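Local coordinates for protein galactokinase (Bifidobacterium longum subsp. infantis ATCC 15697 = JCM 1222 = DSM 20088, PDB 6TEQ) that probably phosphorylates galactose at the expense of ATP, as a galactokinase of the GHMP kinase family, and here holds 2-deoxy-2-fluoro-galactose in its sugar pocket, at residues V4-V16 with P401-E415. Numbering follows the deposited sequence.
Sequences VEFIEPLTHEEGV and PRALPAFAAASASRE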
ATOM      1  N   VAL A   4     -18.457 -11.659  12.605  1.00 15.49           N
ATOM      2  CA  VAL A   4     -17.247 -10.969  12.093  1.00 14.73           C
ATOM      3  C   VAL A   4     -17.650  -9.535  11.727  1.00 13.69           C
ATOM      4  O   VAL A   4     -18.750  -9.305  11.155  1.00 18.26           O
ATOM      5  CB  VAL A   4     -16.607 -11.723  10.905  1.00 15.53           C
ATOM      6  CG1 VAL A   4     -17.493 -11.775   9.679  1.00 15.36           C
ATOM      7  CG2 VAL A   4     -15.236 -11.137  10.604  1.00 16.82           C
ATOM      8  N   GLU A   5     -16.837  -8.588  12.123  1.00 16.54           N
ATOM      9  CA  GLU A   5     -17.018  -7.145  11.844  1.00 16.44           C
ATOM     10  C   GLU A   5     -16.544  -6.805  10.432  1.00 14.57           C
ATOM     11  O   GLU A   5     -15.392  -7.146  10.114  1.00 16.74           O
ATOM     12  CB  GLU A   5     -16.262  -6.288  12.855  1.00 21.35           C
ATOM     13  CG  GLU A   5     -16.428  -4.796  12.718  1.00 26.05           C
ATOM     14  CD  GLU A   5     -15.597  -3.950  13.684  0.80 33.54           C
ATOM     15  OE1 GLU A   5     -15.964  -2.772  13.862  0.80 31.20           O
ATOM     16  OE2 GLU A   5     -14.559  -4.470  14.227  0.70 31.96           O
ATOM     17  N   PHE A   6     -17.333  -5.997   9.716  1.00 13.95           N
ATOM     18  CA  PHE A   6     -16.919  -5.294   8.477  1.00 15.48           C
ATOM     19  C   PHE A   6     -16.716  -3.825   8.857  1.00 16.19           C
ATOM     20  O   PHE A   6     -17.585  -3.197   9.487  1.00 22.14           O
ATOM     21  CB  PHE A   6     -17.921  -5.470   7.335  1.00 17.31           C
ATOM     22  CG  PHE A   6     -17.765  -6.765   6.574  1.00 19.30           C
ATOM     23  CD1 PHE A   6     -18.031  -7.985   7.196  1.00 19.16           C
ATOM     24  CD2 PHE A   6     -17.283  -6.780   5.262  1.00 18.85           C
ATOM     25  CE1 PHE A   6     -17.880  -9.181   6.514  1.00 18.77           C
ATOM     26  CE2 PHE A   6     -17.133  -7.975   4.578  1.00 17.67           C
ATOM     27  CZ  PHE A   6     -17.418  -9.180   5.209  1.00 16.63           C
ATOM     28  N   ILE A   7     -15.523  -3.319   8.539  0.50 14.24           N
ATOM     29  CA  ILE A   7     -15.055  -1.931   8.825  0.50 14.28           C
ATOM     30  C   ILE A   7     -15.436  -1.083   7.620  0.50 14.62           C
ATOM     31  O   ILE A   7     -14.782  -1.236   6.579  0.50 14.81           O
ATOM     32  CB  ILE A   7     -13.530  -1.896   9.025  0.50 16.56           C
ATOM     33  CG1 ILE A   7     -13.122  -2.786  10.195  0.50 18.00           C
ATOM     34  CG2 ILE A   7     -13.030  -0.473   9.199  0.50 17.95           C
ATOM     35  CD1 ILE A   7     -13.924  -2.498  11.428  0.50 21.80           C
ATOM     36  N   GLU A   8     -16.457  -0.243   7.751  0.50 15.93           N
ATOM     37  CA  GLU A   8     -17.051   0.510   6.625  0.50 17.20           C
ATOM     38  C   GLU A   8     -16.169   1.720   6.313  0.50 15.98           C
ATOM     39  O   GLU A   8     -15.506   2.272   7.194  0.50 16.31           O
ATOM     40  CB  GLU A   8     -18.486   0.898   6.957  0.50 18.81           C
ATOM     41  CG  GLU A   8     -19.440  -0.284   7.002  0.50 23.77           C
ATOM     42  CD  GLU A   8     -19.523  -1.053   5.693  0.50 26.03           C
ATOM     43  OE1 GLU A   8     -19.535  -2.313   5.702  0.50 26.22           O
ATOM     44  OE2 GLU A   8     -19.518  -0.389   4.655  0.50 26.73           O
ATOM     45  N   PRO A   9     -16.107   2.201   5.054  1.00 15.02           N
ATOM     46  CA  PRO A   9     -15.344   3.414   4.819  1.00 16.06           C
ATOM     47  C   PRO A   9     -16.186   4.628   5.246  1.00 14.92           C
ATOM     48  O   PRO A   9     -17.388   4.669   5.145  1.00 16.95           O
ATOM     49  CB  PRO A   9     -15.158   3.461   3.297  1.00 16.90           C
ATOM     50  CG  PRO A   9     -16.309   2.642   2.783  1.00 18.94           C
ATOM     51  CD  PRO A   9     -16.570   1.566   3.823  1.00 15.37           C
ATOM     52  N   LEU A  10     -15.483   5.634   5.728  1.00 13.14           N
ATOM     53  CA  LEU A  10     -16.026   6.964   5.969  1.00 14.77           C
ATOM     54  C   LEU A  10     -16.481   7.541   4.633  1.00 14.10           C
ATOM     55  O   LEU A  10     -15.715   7.547   3.625  1.00 17.02           O
ATOM     56  CB  LEU A  10     -14.965   7.874   6.616  1.00 15.23           C
ATOM     57  CG  LEU A  10     -14.507   7.541   8.029  1.00 16.37           C
ATOM     58  CD1 LEU A  10     -13.227   8.319   8.326  1.00 19.05           C
ATOM     59  CD2 LEU A  10     -15.573   7.844   9.075  1.00 20.23           C
ATOM     60  N   THR A  11     -17.658   8.124   4.639  1.00 16.49           N
ATOM     61  CA  THR A  11     -18.121   8.930   3.502  1.00 17.68           C
ATOM     62  C   THR A  11     -17.314  10.241   3.433  1.00 16.39           C
ATOM     63  O   THR A  11     -16.653  10.641   4.432  1.00 15.36           O
ATOM     64  CB  THR A  11     -19.630   9.198   3.615  1.00 20.13           C
ATOM     65  OG1 THR A  11     -19.845  10.048   4.742  1.00 20.85           O
ATOM     66  CG2 THR A  11     -20.435   7.924   3.729  1.00 25.41           C
ATOM     67  N   HIS A  12     -17.360  10.868   2.268  1.00 18.24           N
ATOM     68  CA  HIS A  12     -16.785  12.221   2.071  1.00 19.33           C
ATOM     69  C   HIS A  12     -17.286  13.095   3.228  1.00 19.07           C
ATOM     70  O   HIS A  12     -16.490  13.798   3.857  1.00 19.84           O
ATOM     71  CB  HIS A  12     -17.131  12.705   0.656  1.00 22.16           C
ATOM     72  CG  HIS A  12     -17.250  14.183   0.498  1.00 24.96           C
ATOM     73  ND1 HIS A  12     -16.137  14.996   0.430  1.00 26.27           N
ATOM     74  CD2 HIS A  12     -18.338  14.994   0.412  1.00 29.97           C
ATOM     75  CE1 HIS A  12     -16.535  16.243   0.284  1.00 27.11           C
ATOM     76  NE2 HIS A  12     -17.870  16.277   0.264  1.00 30.09           N
ATOM     77  N   GLU A  13     -18.601  13.081   3.482  1.00 19.63           N
ATOM     78  CA  GLU A  13     -19.222  14.003   4.477  1.00 21.53           C
ATOM     79  C   GLU A  13     -18.681  13.695   5.880  1.00 17.44           C
ATOM     80  O   GLU A  13     -18.351  14.617   6.629  1.00 19.77           O
ATOM     81  CB  GLU A  13     -20.744  13.902   4.403  1.00 27.21           C
ATOM     82  CG  GLU A  13     -21.317  14.364   3.059  1.00 29.77           C
ATOM     83  CD  GLU A  13     -21.290  13.440   1.832  1.00 33.27           C
ATOM     84  OE1 GLU A  13     -20.794  12.238   1.884  1.00 27.77           O
ATOM     85  OE2 GLU A  13     -21.754  13.943   0.787  1.00 45.42           O
ATOM     86  N   GLU A  14     -18.539  12.425   6.233  1.00 16.47           N
ATOM     87  CA  GLU A  14     -18.088  11.980   7.571  1.00 17.78           C
ATOM     88  C   GLU A  14     -16.624  12.349   7.760  1.00 18.93           C
ATOM     89  O   GLU A  14     -16.266  12.842   8.840  1.00 17.21           O
ATOM     90  CB  GLU A  14     -18.269  10.462   7.660  1.00 18.17           C
ATOM     91  CG  GLU A  14     -19.704  10.013   7.941  1.00 21.58           C
ATOM     92  CD  GLU A  14     -19.986   8.530   7.753  1.00 25.60           C
ATOM     93  OE1 GLU A  14     -19.132   7.783   7.188  1.00 20.38           O
ATOM     94  OE2 GLU A  14     -21.079   8.123   8.221  1.00 27.64           O
ATOM     95  N   GLY A  15     -15.792  12.058   6.762  1.00 15.56           N
ATOM     96  CA  GLY A  15     -14.358  12.345   6.843  1.00 16.39           C
ATOM     97  C   GLY A  15     -14.115  13.833   6.999  1.00 14.26           C
ATOM     98  O   GLY A  15     -13.337  14.265   7.880  1.00 17.34           O
ATOM     99  N   VAL A  16     -14.781  14.629   6.176  1.00 15.91           N
ATOM    100  CA  VAL A  16     -14.627  16.105   6.268  1.00 17.91           C
ATOM    101  C   VAL A  16     -15.126  16.543   7.644  1.00 15.26           C
ATOM    102  O   VAL A  16     -14.456  17.366   8.306  1.00 18.78           O
ATOM    103  CB  VAL A  16     -15.331  16.834   5.126  1.00 17.19           C
ATOM    104  CG1 VAL A  16     -15.415  18.324   5.350  1.00 20.19           C
ATOM    105  CG2 VAL A  16     -14.640  16.537   3.805  1.00 19.80           C
ATOM    106  N   PRO A 401     -10.521 -11.858  13.326  1.00 15.11           N
ATOM    107  CA  PRO A 401     -10.229 -11.000  12.183  1.00 14.39           C
ATOM    108  C   PRO A 401     -11.322  -9.947  12.036  1.00 14.79           C
ATOM    109  O   PRO A 401     -12.410 -10.051  12.658  1.00 16.00           O
ATOM    110  CB  PRO A 401     -10.201 -12.014  11.039  1.00 15.33           C
ATOM    111  CG  PRO A 401     -11.254 -12.995  11.426  1.00 15.88           C
ATOM    112  CD  PRO A 401     -11.170 -13.113  12.927  1.00 17.53           C
ATOM    113  N   ARG A 402     -11.102  -9.061  11.057  1.00 12.73           N
ATOM    114  CA  ARG A 402     -12.178  -8.130  10.635  1.00 12.37           C
ATOM    115  C   ARG A 402     -12.086  -8.014   9.127  1.00 14.34           C
ATOM    116  O   ARG A 402     -10.989  -8.193   8.567  1.00 22.00           O
ATOM    117  CB  ARG A 402     -12.073  -6.798  11.352  1.00 16.53           C
ATOM    118  CG  ARG A 402     -10.791  -6.070  11.066  1.00 17.04           C
ATOM    119  CD  ARG A 402     -10.567  -4.918  12.067  1.00 19.88           C
ATOM    120  NE  ARG A 402      -9.251  -4.410  11.900  1.00 20.06           N
ATOM    121  CZ  ARG A 402      -8.713  -3.515  12.695  1.00 19.80           C
ATOM    122  NH1 ARG A 402      -9.482  -2.936  13.614  1.00 24.84           N
ATOM    123  NH2 ARG A 402      -7.451  -3.169  12.510  1.00 25.46           N
ATOM    124  N   ALA A 403     -13.159  -7.646   8.495  1.00 12.43           N
ATOM    125  CA  ALA A 403     -13.219  -7.564   7.047  1.00 12.49           C
ATOM    126  C   ALA A 403     -13.559  -6.147   6.641  1.00 12.43           C
ATOM    127  O   ALA A 403     -13.892  -5.311   7.445  1.00 13.27           O
ATOM    128  CB  ALA A 403     -14.220  -8.579   6.529  1.00 12.76           C
ATOM    129  N   LEU A 404     -13.333  -5.859   5.371  1.00 13.30           N
ATOM    130  CA  LEU A 404     -13.610  -4.517   4.817  1.00 14.71           C
ATOM    131  C   LEU A 404     -14.255  -4.750   3.465  1.00 12.93           C
ATOM    132  O   LEU A 404     -13.755  -5.579   2.702  1.00 16.31           O
ATOM    133  CB  LEU A 404     -12.298  -3.748   4.557  1.00 19.27           C
ATOM    134  CG  LEU A 404     -11.369  -3.240   5.638  1.00 24.87           C
ATOM    135  CD1 LEU A 404     -10.623  -4.393   6.216  1.00 21.19           C
ATOM    136  CD2 LEU A 404     -10.372  -2.265   4.970  1.00 20.99           C
ATOM    137  N   PRO A 405     -15.288  -3.966   3.085  1.00 12.42           N
ATOM    138  CA  PRO A 405     -15.724  -3.918   1.703  1.00 13.25           C
ATOM    139  C   PRO A 405     -14.593  -3.342   0.860  1.00 14.33           C
ATOM    140  O   PRO A 405     -13.801  -2.526   1.356  1.00 15.43           O
ATOM    141  CB  PRO A 405     -16.923  -2.997   1.715  1.00 15.71           C
ATOM    142  CG  PRO A 405     -16.663  -2.101   2.894  1.00 16.82           C
ATOM    143  CD  PRO A 405     -15.980  -2.990   3.922  1.00 14.91           C
ATOM    144  N   ALA A 406     -14.558  -3.763  -0.385  1.00 13.47           N
ATOM    145  CA  ALA A 406     -13.442  -3.360  -1.261  1.00 13.78           C
ATOM    146  C   ALA A 406     -13.906  -3.322  -2.704  1.00 14.82           C
ATOM    147  O   ALA A 406     -14.506  -4.257  -3.182  1.00 17.27           O
ATOM    148  CB  ALA A 406     -12.230  -4.226  -1.050  1.00 15.71           C
ATOM    149  N   PHE A 407     -13.414  -2.326  -3.393  1.00 15.97           N
ATOM    150  CA  PHE A 407     -13.550  -2.174  -4.848  1.00 14.05           C
ATOM    151  C   PHE A 407     -12.520  -1.124  -5.222  1.00 12.83           C
ATOM    152  O   PHE A 407     -12.040  -0.400  -4.328  1.00 13.06           O
ATOM    153  CB  PHE A 407     -14.970  -1.770  -5.204  1.00 15.94           C
ATOM    154  CG  PHE A 407     -15.514  -0.628  -4.384  1.00 19.25           C
ATOM    155  CD1 PHE A 407     -15.333   0.693  -4.756  1.00 21.54           C
ATOM    156  CD2 PHE A 407     -16.283  -0.923  -3.255  1.00 25.66           C
ATOM    157  CE1 PHE A 407     -15.865   1.716  -3.965  1.00 25.18           C
ATOM    158  CE2 PHE A 407     -16.813   0.098  -2.473  1.00 26.81           C
ATOM    159  CZ  PHE A 407     -16.601   1.419  -2.829  1.00 25.87           C
ATOM    160  N   ALA A 408     -12.294  -0.957  -6.487  1.00 12.84           N
ATOM    161  CA  ALA A 408     -11.319   0.019  -6.979  1.00 12.55           C
ATOM    162  C   ALA A 408     -11.951   1.403  -6.907  1.00 10.30           C
ATOM    163  O   ALA A 408     -12.918   1.732  -7.632  1.00 13.20           O
ATOM    164  CB  ALA A 408     -10.903  -0.330  -8.384  1.00 13.84           C
ATOM    165  N   ALA A 409     -11.401   2.228  -6.030  1.00 11.40           N
ATOM    166  CA  ALA A 409     -11.879   3.574  -5.676  1.00 12.43           C
ATOM    167  C   ALA A 409     -10.884   4.632  -6.143  1.00 11.44           C
ATOM    168  O   ALA A 409      -9.858   4.332  -6.754  1.00 13.53           O
ATOM    169  CB  ALA A 409     -12.145   3.628  -4.182  1.00 14.09           C
ATOM    170  N   ALA A 410     -11.291   5.893  -5.976  1.00 12.84           N
ATOM    171  CA  ALA A 410     -10.531   7.070  -6.415  1.00 12.81           C
ATOM    172  C   ALA A 410      -9.295   7.301  -5.562  1.00 11.87           C
ATOM    173  O   ALA A 410      -9.191   6.832  -4.380  1.00 14.28           O
ATOM    174  CB  ALA A 410     -11.476   8.269  -6.365  1.00 17.36           C
ATOM    175  N   SER A 411      -8.341   7.987  -6.179  1.00 12.99           N
ATOM    176  CA  SER A 411      -7.073   8.334  -5.530  1.00 13.51           C
ATOM    177  C   SER A 411      -7.299   9.523  -4.581  1.00 12.17           C
ATOM    178  O   SER A 411      -8.444  10.000  -4.388  1.00 14.55           O
ATOM    179  CB  SER A 411      -6.019   8.663  -6.569  1.00 13.71           C
ATOM    180  OG  SER A 411      -6.381   9.883  -7.236  1.00 15.13           O
ATOM    181  N   ALA A 412      -6.226  10.026  -4.046  1.00 12.66           N
ATOM    182  CA  ALA A 412      -6.198  11.185  -3.123  1.00 10.75           C
ATOM    183  C   ALA A 412      -6.877  12.379  -3.802  1.00 11.99           C
ATOM    184  O   ALA A 412      -6.742  12.570  -5.018  1.00 14.04           O
ATOM    185  CB  ALA A 412      -4.805  11.493  -2.710  1.00 11.51           C
ATOM    186  N   SER A 413      -7.472  13.233  -3.022  1.00 13.95           N
ATOM    187  CA  SER A 413      -8.157  14.422  -3.560  1.00 13.37           C
ATOM    188  C   SER A 413      -8.352  15.442  -2.464  1.00 13.54           C
ATOM    189  O   SER A 413      -8.334  15.077  -1.251  1.00 16.59           O
ATOM    190  CB  SER A 413      -9.460  14.089  -4.205  1.00 16.39           C
ATOM    191  OG  SER A 413     -10.401  13.637  -3.278  1.00 20.33           O
ATOM    192  N   ARG A 414      -8.591  16.663  -2.883  1.00 14.33           N
ATOM    193  CA  ARG A 414      -9.149  17.662  -1.962  1.00 14.67           C
ATOM    194  C   ARG A 414     -10.612  17.312  -1.724  1.00 16.46           C
ATOM    195  O   ARG A 414     -11.334  16.939  -2.666  1.00 23.77           O
ATOM    196  CB  ARG A 414      -9.083  19.111  -2.476  1.00 17.25           C
ATOM    197  CG  ARG A 414      -9.467  20.084  -1.368  1.00 18.98           C
ATOM    198  CD  ARG A 414      -8.939  21.427  -1.748  1.00 26.84           C
ATOM    199  NE  ARG A 414      -9.786  21.975  -2.782  1.00 28.03           N
ATOM    200  CZ  ARG A 414      -9.416  22.971  -3.620  1.00 34.99           C
ATOM    201  NH1 ARG A 414      -8.197  23.471  -3.606  1.00 36.73           N
ATOM    202  NH2 ARG A 414     -10.255  23.441  -4.516  1.00 41.32           N
ATOM    203  N   GLU A 415     -11.016  17.345  -0.473  1.00 15.34           N
ATOM    204  CA  GLU A 415     -12.370  16.986  -0.009  1.00 16.84           C
ATOM    205  C   GLU A 415     -13.176  18.248   0.296  1.00 19.69           C
ATOM    206  O   GLU A 415     -14.331  18.220   0.002  1.00 25.08           O
ATOM    207  CB  GLU A 415     -12.253  16.060   1.205  1.00 17.15           C
ATOM    208  CG  GLU A 415     -11.587  14.711   0.954  1.00 19.94           C
ATOM    209  CD  GLU A 415     -12.463  13.640   0.344  1.00 21.70           C
ATOM    210  OE1 GLU A 415     -13.669  13.837   0.347  1.00 25.45           O
ATOM    211  OE2 GLU A 415     -11.944  12.596  -0.127  1.00 24.17           O
TER
HETATM  212  O   HOH W   1     -14.454  -9.048  13.877  1.00 19.52           O
HETATM  213  O   HOH W   2     -12.117  -3.221  14.590  1.00 34.49           O
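Phe6 lies flat over Ala403: the methyl CB of Ala403 stands 3.5 Å from the centroid of the Phe6 ring, almost on the ring normal, in a CH-pi contact. With CG anti to its own carbonyl carbon (chi1 -82°), the ring is swung over this methyl, and its edge reaches Pro405, CD2 of Phe6 lying 4.2 Å from CD of Pro405. His383 stacks with the same ring. Replacing Phe6 by an alanine is likely to strip the aromatic cover from the Ala403 methyl and leave His383 without its stacking partner. Beneath this pair the backbones run parallel, Ala403 N donating to Glu5 O and Ile7 N to Ala403 O, both at 2.8 Å and nearly straight. The opposite face of the strand pair carries Glu5, and Arg402 in extended form; CG1 of Ile7 packs 3.8 Å from CD of Arg402. A water joins OE2 of Glu5 to NH1 of Arg402, whose stronger partner is Asp236, salt-bridged to NE. Further along, the Pro405 ring packs obliquely against Pro9, CD of Pro9 lying 3.8 Å from CG of Pro405, while the carboxylate of Glu8 passes across it. At the helix, His12 ND1 donates in its ring plane to OE1 of Glu415 (2.7 Å), the ring and carboxylate planes being 33° apart; OE2 of Glu415 is salt-bridged to Arg63. CG2 of Val16 packs on CB of Glu415, 3.6 Å away. A capping box of Thr11 and Glu14 starts this helix. The N-terminal segment thus adds a short, weakly bonded parallel edge strand to the mixed five-stranded sheet, then docks its first helix on strand 413-417 of the other sheet, bridging the two sheets of this GHMP kinase.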